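Local coordinates for protein peptidase S15/CocE/NonD (Thaumarchaeota archaeon SCGC AB-539-E09, PDB 4PF1) that acts as an aminopeptidase, a serine peptidase of the alpha/beta hydrolase fold that probably releases residues from the amino-terminal end of peptides, at residues Lys304-Leu309 with Pro373-Tyr378; Leu338-Phe343 with Trp456-Gln461; Gly345-Trp350 with Asn383-Tyr388. One frame throughout, in Å; residues are numbered along the deposited sequence.

Interaction 1. Residues Lys304-Leu309 with Pro373-Tyr378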
# COMPACT_ATOMS: atom_id res chain seq x y z
N LYS A 304 22.07 -30.63 -9.30
CA LYS A 304 22.28 -32.07 -9.50
C LYS A 304 22.52 -32.37 -10.99
O LYS A 304 23.33 -33.24 -11.31
CB LYS A 304 21.10 -32.89 -8.94
CG LYS A 304 21.35 -34.41 -8.90
CD LYS A 304 22.07 -34.86 -7.63
CE LYS A 304 22.55 -36.29 -7.71
NZ LYS A 304 21.43 -37.27 -7.62
N LEU A 305 21.85 -31.61 -11.89
CA LEU A 305 22.03 -31.74 -13.34
C LEU A 305 23.46 -31.40 -13.74
O LEU A 305 24.09 -32.19 -14.44
CB LEU A 305 21.06 -30.84 -14.12
CG LEU A 305 19.68 -31.41 -14.43
CD1 LEU A 305 18.83 -30.37 -15.15
CD2 LEU A 305 19.78 -32.68 -15.27
N TYR A 306 23.98 -30.24 -13.27
CA TYR A 306 25.36 -29.85 -13.55
C TYR A 306 26.35 -30.89 -13.00
O TYR A 306 27.28 -31.26 -13.70
CB TYR A 306 25.68 -28.44 -12.98
CG TYR A 306 27.16 -28.11 -13.00
CD1 TYR A 306 27.80 -27.74 -14.18
CD2 TYR A 306 27.94 -28.23 -11.85
CE1 TYR A 306 29.17 -27.45 -14.20
CE2 TYR A 306 29.31 -27.97 -11.87
CZ TYR A 306 29.92 -27.59 -13.05
OH TYR A 306 31.27 -27.33 -13.06
N LYS A 307 26.12 -31.37 -11.76
CA LYS A 307 26.99 -32.34 -11.08
C LYS A 307 27.18 -33.63 -11.90
O LYS A 307 28.29 -34.15 -11.96
CB LYS A 307 26.45 -32.68 -9.68
CG LYS A 307 27.40 -33.53 -8.83
CD LYS A 307 26.92 -33.73 -7.39
CE LYS A 307 25.85 -34.79 -7.23
NZ LYS A 307 26.32 -36.15 -7.60
N VAL A 308 26.10 -34.13 -12.54
CA VAL A 308 26.16 -35.38 -13.30
C VAL A 308 26.59 -35.16 -14.77
O VAL A 308 27.18 -36.06 -15.37
CB VAL A 308 24.83 -36.20 -13.22
CG1 VAL A 308 24.43 -36.46 -11.77
CG2 VAL A 308 23.70 -35.51 -13.98
N LEU A 309 26.30 -33.97 -15.35
CA LEU A 309 26.60 -33.70 -16.76
C LEU A 309 27.95 -33.00 -16.98
O LEU A 309 28.48 -33.07 -18.09
CB LEU A 309 25.46 -32.90 -17.43
CG LEU A 309 24.08 -33.59 -17.49
CD1 LEU A 309 23.01 -32.63 -17.96
CD2 LEU A 309 24.10 -34.83 -18.38
N PRO A 373 31.33 -18.62 -18.45
CA PRO A 373 32.09 -19.54 -17.58
C PRO A 373 31.38 -20.88 -17.39
O PRO A 373 30.19 -21.01 -17.73
CB PRO A 373 32.19 -18.76 -16.27
CG PRO A 373 30.97 -17.90 -16.24
CD PRO A 373 30.76 -17.50 -17.68
N ARG A 374 32.10 -21.87 -16.84
CA ARG A 374 31.53 -23.17 -16.51
C ARG A 374 30.39 -22.98 -15.51
O ARG A 374 29.32 -23.55 -15.68
CB ARG A 374 32.63 -24.09 -15.92
CG ARG A 374 32.22 -25.55 -15.76
CD ARG A 374 32.57 -26.41 -16.98
NE ARG A 374 33.91 -26.14 -17.51
CZ ARG A 374 35.02 -26.73 -17.09
NH1 ARG A 374 36.19 -26.42 -17.64
NH2 ARG A 374 34.98 -27.62 -16.11
N VAL A 375 30.63 -22.13 -14.49
CA VAL A 375 29.66 -21.81 -13.45
C VAL A 375 29.57 -20.28 -13.28
O VAL A 375 30.59 -19.60 -13.14
CB VAL A 375 29.98 -22.53 -12.11
CG1 VAL A 375 29.05 -22.07 -10.98
CG2 VAL A 375 29.90 -24.05 -12.26
N LEU A 376 28.34 -19.76 -13.34
CA LEU A 376 28.04 -18.35 -13.13
C LEU A 376 27.18 -18.28 -11.89
O LEU A 376 26.03 -18.72 -11.90
CB LEU A 376 27.35 -17.76 -14.38
CG LEU A 376 27.10 -16.24 -14.39
CD1 LEU A 376 28.41 -15.45 -14.28
CD2 LEU A 376 26.37 -15.83 -15.65
N SER A 377 27.78 -17.87 -10.76
CA SER A 377 27.10 -17.87 -9.47
C SER A 377 26.96 -16.47 -8.89
O SER A 377 27.93 -15.71 -8.83
CB SER A 377 27.86 -18.77 -8.49
OG SER A 377 27.35 -18.66 -7.17
N TYR A 378 25.74 -16.14 -8.44
CA TYR A 378 25.47 -14.88 -7.78
C TYR A 378 25.60 -15.10 -6.29
O TYR A 378 24.93 -15.98 -5.73
CB TYR A 378 24.08 -14.34 -8.13
CG TYR A 378 23.79 -12.95 -7.59
CD1 TYR A 378 23.38 -12.77 -6.27
CD2 TYR A 378 23.86 -11.83 -8.42
CE1 TYR A 378 23.07 -11.50 -5.78
CE2 TYR A 378 23.56 -10.56 -7.93
CZ TYR A 378 23.16 -10.40 -6.62
OH TYR A 378 22.82 -9.15 -6.15

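Interaction 2. Residues Leu338-Phe343 with Trp456-Gln461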
# COMPACT_ATOMS: atom_id res chain seq x y z
N LEU A 338 13.66 -9.99 -3.51
CA LEU A 338 12.91 -11.18 -3.09
C LEU A 338 12.58 -11.03 -1.62
O LEU A 338 13.45 -11.18 -0.76
CB LEU A 338 13.69 -12.48 -3.37
CG LEU A 338 12.94 -13.77 -3.00
CD1 LEU A 338 11.78 -14.03 -3.94
CD2 LEU A 338 13.87 -14.94 -3.00
N GLY A 339 11.33 -10.67 -1.34
CA GLY A 339 10.89 -10.37 0.01
C GLY A 339 11.61 -9.13 0.52
O GLY A 339 11.64 -8.11 -0.19
N PRO A 340 12.31 -9.21 1.67
CA PRO A 340 13.05 -8.03 2.15
C PRO A 340 14.44 -7.88 1.52
O PRO A 340 15.07 -6.83 1.68
CB PRO A 340 13.16 -8.27 3.67
CG PRO A 340 12.55 -9.63 3.93
CD PRO A 340 12.42 -10.33 2.62
N LEU A 341 14.93 -8.93 0.82
CA LEU A 341 16.26 -8.93 0.21
C LEU A 341 16.28 -8.13 -1.08
O LEU A 341 15.42 -8.33 -1.93
CB LEU A 341 16.76 -10.36 -0.07
CG LEU A 341 16.72 -11.37 1.08
CD1 LEU A 341 17.33 -12.68 0.65
CD2 LEU A 341 17.46 -10.85 2.31
N GLN A 342 17.27 -7.23 -1.22
CA GLN A 342 17.43 -6.39 -2.41
C GLN A 342 18.73 -6.72 -3.13
O GLN A 342 19.80 -6.73 -2.51
CB GLN A 342 17.36 -4.90 -2.04
CG GLN A 342 15.97 -4.46 -1.59
CD GLN A 342 15.95 -3.06 -1.06
OE1 GLN A 342 16.56 -2.76 -0.02
NE2 GLN A 342 15.22 -2.18 -1.72
N PHE A 343 18.63 -7.03 -4.43
CA PHE A 343 19.78 -7.42 -5.24
C PHE A 343 20.24 -6.24 -6.12
O PHE A 343 19.52 -5.25 -6.25
CB PHE A 343 19.44 -8.67 -6.09
CG PHE A 343 18.77 -9.78 -5.30
CD1 PHE A 343 19.36 -10.28 -4.14
CD2 PHE A 343 17.56 -10.31 -5.71
CE1 PHE A 343 18.73 -11.29 -3.40
CE2 PHE A 343 16.93 -11.32 -4.97
CZ PHE A 343 17.52 -11.81 -3.82
N TRP A 456 8.68 -17.39 0.37
CA TRP A 456 8.72 -18.17 1.61
C TRP A 456 10.11 -18.69 2.02
O TRP A 456 10.38 -18.73 3.22
CB TRP A 456 7.67 -19.31 1.58
CG TRP A 456 8.16 -20.72 1.41
CD1 TRP A 456 8.05 -21.48 0.28
CD2 TRP A 456 8.57 -21.61 2.46
NE1 TRP A 456 8.44 -22.78 0.55
CE2 TRP A 456 8.78 -22.88 1.87
CE3 TRP A 456 8.82 -21.45 3.83
CZ2 TRP A 456 9.26 -23.97 2.61
CZ3 TRP A 456 9.29 -22.53 4.56
CH2 TRP A 456 9.50 -23.77 3.95
N LEU A 457 11.00 -19.02 1.07
CA LEU A 457 12.32 -19.54 1.45
C LEU A 457 13.26 -18.49 2.08
O LEU A 457 14.31 -18.86 2.61
CB LEU A 457 13.01 -20.26 0.28
CG LEU A 457 12.46 -21.66 -0.06
CD1 LEU A 457 13.27 -22.30 -1.15
CD2 LEU A 457 12.43 -22.57 1.17
N VAL A 458 12.87 -17.19 2.08
CA VAL A 458 13.66 -16.14 2.73
C VAL A 458 12.87 -15.57 3.95
O VAL A 458 13.24 -14.53 4.49
CB VAL A 458 14.17 -15.01 1.77
CG1 VAL A 458 15.11 -15.58 0.72
CG2 VAL A 458 13.03 -14.24 1.12
N ASP A 459 11.82 -16.29 4.40
CA ASP A 459 10.98 -15.91 5.55
C ASP A 459 11.80 -15.73 6.82
O ASP A 459 12.79 -16.43 7.04
CB ASP A 459 9.92 -16.99 5.82
CG ASP A 459 8.56 -16.77 5.18
OD1 ASP A 459 8.41 -15.82 4.39
OD2 ASP A 459 7.64 -17.56 5.48
N ASP A 460 11.35 -14.80 7.69
CA ASP A 460 11.93 -14.59 9.01
C ASP A 460 11.59 -15.81 9.86
O ASP A 460 10.44 -16.23 9.92
CB ASP A 460 11.39 -13.28 9.63
CG ASP A 460 11.86 -12.97 11.04
OD1 ASP A 460 12.99 -13.38 11.40
OD2 ASP A 460 11.12 -12.28 11.77
N GLN A 461 12.62 -16.45 10.43
CA GLN A 461 12.44 -17.66 11.22
C GLN A 461 12.38 -17.36 12.73
O GLN A 461 12.49 -18.28 13.54
CB GLN A 461 13.54 -18.69 10.89
CG GLN A 461 13.48 -19.23 9.43
CD GLN A 461 12.14 -19.83 9.07
OE1 GLN A 461 11.74 -20.88 9.57
NE2 GLN A 461 11.41 -19.16 8.17

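Interaction 3. Residues Gly345-Trp350 with Asn383-Tyr388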
# COMPACT_ATOMS: atom_id res chain seq x y z
N GLY A 345 20.32 -4.56 -9.03
CA GLY A 345 19.61 -4.43 -10.30
C GLY A 345 18.77 -5.64 -10.65
O GLY A 345 18.65 -6.57 -9.85
N ASP A 346 18.17 -5.62 -11.85
CA ASP A 346 17.36 -6.74 -12.34
C ASP A 346 18.28 -7.87 -12.80
O ASP A 346 18.68 -7.92 -13.96
CB ASP A 346 16.40 -6.27 -13.47
CG ASP A 346 15.55 -7.37 -14.09
OD1 ASP A 346 15.52 -8.49 -13.53
OD2 ASP A 346 14.94 -7.12 -15.14
N THR A 347 18.61 -8.79 -11.86
CA THR A 347 19.50 -9.94 -12.09
C THR A 347 18.91 -10.92 -13.13
O THR A 347 19.67 -11.57 -13.84
CB THR A 347 19.79 -10.66 -10.76
OG1 THR A 347 18.58 -11.16 -10.22
CG2 THR A 347 20.48 -9.75 -9.75
N GLY A 348 17.58 -11.02 -13.16
CA GLY A 348 16.85 -11.88 -14.10
C GLY A 348 17.01 -11.39 -15.52
O GLY A 348 17.50 -12.12 -16.39
N GLY A 349 16.64 -10.12 -15.74
CA GLY A 349 16.79 -9.44 -17.02
C GLY A 349 18.24 -9.34 -17.47
O GLY A 349 18.53 -9.45 -18.66
N TRP A 350 19.18 -9.15 -16.50
CA TRP A 350 20.62 -9.08 -16.78
C TRP A 350 21.12 -10.40 -17.35
O TRP A 350 21.91 -10.41 -18.29
CB TRP A 350 21.44 -8.69 -15.53
CG TRP A 350 22.92 -8.66 -15.77
CD1 TRP A 350 23.65 -7.61 -16.24
CD2 TRP A 350 23.84 -9.76 -15.62
NE1 TRP A 350 24.97 -7.98 -16.41
CE2 TRP A 350 25.11 -9.29 -16.03
CE3 TRP A 350 23.72 -11.09 -15.19
CZ2 TRP A 350 26.25 -10.11 -16.01
CZ3 TRP A 350 24.84 -11.90 -15.18
CH2 TRP A 350 26.09 -11.41 -15.57
N ASN A 383 26.37 -9.43 -3.12
CA ASN A 383 25.60 -9.01 -4.31
C ASN A 383 26.50 -8.87 -5.56
O ASN A 383 26.55 -7.81 -6.19
CB ASN A 383 24.83 -7.71 -4.03
CG ASN A 383 23.72 -7.88 -3.03
OD1 ASN A 383 22.75 -8.61 -3.26
ND2 ASN A 383 23.84 -7.21 -1.90
N ALA A 384 27.18 -9.97 -5.93
CA ALA A 384 28.08 -9.98 -7.08
C ALA A 384 28.04 -11.31 -7.82
O ALA A 384 27.93 -12.37 -7.20
CB ALA A 384 29.51 -9.68 -6.63
N TRP A 385 28.15 -11.24 -9.16
CA TRP A 385 28.21 -12.40 -10.04
C TRP A 385 29.66 -12.86 -10.13
O TRP A 385 30.56 -12.02 -10.28
CB TRP A 385 27.67 -12.07 -11.44
CG TRP A 385 26.17 -12.02 -11.54
CD1 TRP A 385 25.39 -10.90 -11.64
CD2 TRP A 385 25.29 -13.14 -11.67
NE1 TRP A 385 24.07 -11.26 -11.78
CE2 TRP A 385 23.98 -12.63 -11.80
CE3 TRP A 385 25.46 -14.54 -11.64
CZ2 TRP A 385 22.85 -13.46 -11.91
CZ3 TRP A 385 24.35 -15.36 -11.76
CH2 TRP A 385 23.07 -14.82 -11.89
N HIS A 386 29.90 -14.16 -10.03
CA HIS A 386 31.25 -14.70 -10.09
C HIS A 386 31.40 -15.70 -11.22
O HIS A 386 30.46 -16.42 -11.53
CB HIS A 386 31.65 -15.36 -8.76
CG HIS A 386 31.59 -14.45 -7.58
ND1 HIS A 386 32.56 -13.50 -7.35
CD2 HIS A 386 30.69 -14.40 -6.57
CE1 HIS A 386 32.21 -12.89 -6.23
NE2 HIS A 386 31.09 -13.40 -5.73
N ARG A 387 32.61 -15.75 -11.80
CA ARG A 387 32.99 -16.72 -12.82
C ARG A 387 33.73 -17.86 -12.12
O ARG A 387 34.79 -17.63 -11.54
CB ARG A 387 33.88 -16.07 -13.89
CG ARG A 387 33.19 -15.01 -14.75
CD ARG A 387 34.16 -14.39 -15.74
NE ARG A 387 34.71 -15.38 -16.66
CZ ARG A 387 34.21 -15.65 -17.86
NH1 ARG A 387 33.15 -14.98 -18.31
NH2 ARG A 387 34.77 -16.58 -18.63
N TYR A 388 33.14 -19.07 -12.11
CA TYR A 388 33.76 -20.22 -11.47
C TYR A 388 34.03 -21.34 -12.47
O TYR A 388 33.28 -21.48 -13.44
CB TYR A 388 32.89 -20.75 -10.31
CG TYR A 388 32.77 -19.82 -9.11
CD1 TYR A 388 33.87 -19.10 -8.65
CD2 TYR A 388 31.59 -19.75 -8.38
CE1 TYR A 388 33.77 -18.27 -7.54
CE2 TYR A 388 31.49 -18.93 -7.25
CZ TYR A 388 32.58 -18.19 -6.83
OH TYR A 388 32.48 -17.37 -5.73

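Interaction 1. Residues Lys304-Leu309 with Pro373-Tyr378
Two side-chain torsions bring Tyr-306 and Val-375 together. The phenol leaves its helix with CG trans to the backbone N (chi1 168°), which sends the ring out toward strand 375-379, while in Val-375 it is CG1 that stands anti to the backbone N (chi1 173°), leaving CG2 beside that N, opposite the carbonyl carbon, and directed at the ring. The two side chains run at about a right angle. Val-375 CG2 sits 3.6 Å from Tyr-306 CZ and 4.1 Å from the centroid of that ring, 30° off its normal, a buried, off-centre CH-pi contact displaced toward the hydroxyl end. Here a helix packs on the central sheet of the alpha/beta hydrolase fold: helix 301-309 belongs to the beta-alpha-beta crossover between the parallel strands 287-292 and 319-324, and its tyrosine reaches past that pair to the next strand, 375-379. Arg-374, just before the strand, comes to the ring edge, near its plane, with its CG 3.4 Å from Tyr-306 OH. Its chain is bent at chi2 and chi3, the guanidinium plane is tilted against the ring, and it is CG, not the charged end, that makes the touch. The phenol oxygen is not left without a polar partner, since Asp-390 OD1 is hydrogen-bonded to it. Phe-321 of strand 319-324 meets the same ring with its plane nearly parallel.

Interaction 2. Residues Leu338-Phe343 with Trp456-Gln461
Val-458 is the bump of this contact, and the tight hairpin around Leu-338, Pro-340 and Leu-341 supplies the hollow that receives it. Val-458 CG1 enters between the leucine side chains, 3.7 Å from Leu-341 CD1 and 4.0 Å from Leu-338 CD2, both leucines crossing the valine at a slant. CG2 points instead at the turn backbone, 3.6 Å from Leu-338 O, and Pro-340 CD flanks the same methyl, Val-458 CG2, at 4.2 Å. With chi1 at -62°, CG2 stands between the valine's own backbone N and carbonyl carbon, and the methyls splay apart. The receiving shape is set by a type II' beta turn from Leu-338 to Leu-341, which makes a small two-stranded hairpin of strands 337-338 and 341-342. It meets the loop between strand 425-430 and helix 462-465, in the region assigned to the C-terminal non-catalytic domain. The hairpin's two ends are tied by reciprocal backbone bonds, so Leu-338 O also accepts from Leu-341 N at 3.1 Å. Gly-339 takes a positive phi at the first corner and leaves room there, as a beta carbon would collide with Pro-340 CD and crowd Val-458 CG2. Opposite, Trp-456 and Leu-457 are 3-10, and a backbone bond from Asp-459 N to Trp-456 O closes the bend from which Val-458 projects. Tyr-524 packs on Pro-340 and hydrogen-bonds through its hydroxyl to Val-458 O.

Interaction 3. Residues Gly345-Trp350 with Asn383-Tyr388
The first turn of helix 347-365 packs on an edge strand of the hydrolase sheet within this chain, 384-388, through Trp-350, Thr-347 and Trp-385. The two indoles form a face-to-face stack: the six-membered ring of Trp-350 lies over the five-membered ring of Trp-385, centroids 4.2 Å apart and planes tilted by 25°. The side chains run past each other in opposite directions, each ring is met off-centre, toward its rim, and Trp-350 CE3 comes to 3.4 Å from Trp-385 NE1. Trp-350 reaches across with CG trans to its backbone N (chi1 178°). Asp-346 is the N-cap of this helix, its OD1 accepting from Gly-349 N at 3.0 Å, a nearly straight bond that arrives from above the carboxylate plane. Thr-347 adds a looser touch, its CB 4.3 Å from Trp-385 CZ2, while its hydroxyl is engaged with Ala-335 O and Trp-326 NE1. An alanine in place of Trp-385 removes the whole indole and would probably leave the six-membered ring of Trp-350 without its stacking partner and freer to turn. At the cap, Asp-346 N is hydrogen-bonded to Glu-344 of a second subunit.

Interactions 1 and 3 share one sheet: strands 375-379 and 384-388 are antiparallel neighbours, joined by probable backbone bonds such as Ser-377 O to His-386 N, 2.8 Å, and the centres of interactions 1 and 3 lie about 15 Å apart. Tyr-378, on the strand of interaction 1, touches residues from the segments of both others, meeting Trp-385 edge-to-face and bringing Tyr-378 OH to 3.4 Å from Phe-343 CB. Along the chain, interaction 3 is nested within the loop that interaction 2 closes; their centres are about 17 Å apart, and those of interactions 1 and 2 about 24 Å. Interaction 2 comes near the probable active site through Leu-338, which packs on Asn-327, next in sequence to His-328, which with Ser-161 and Asp-295 probably forms the catalytic triad.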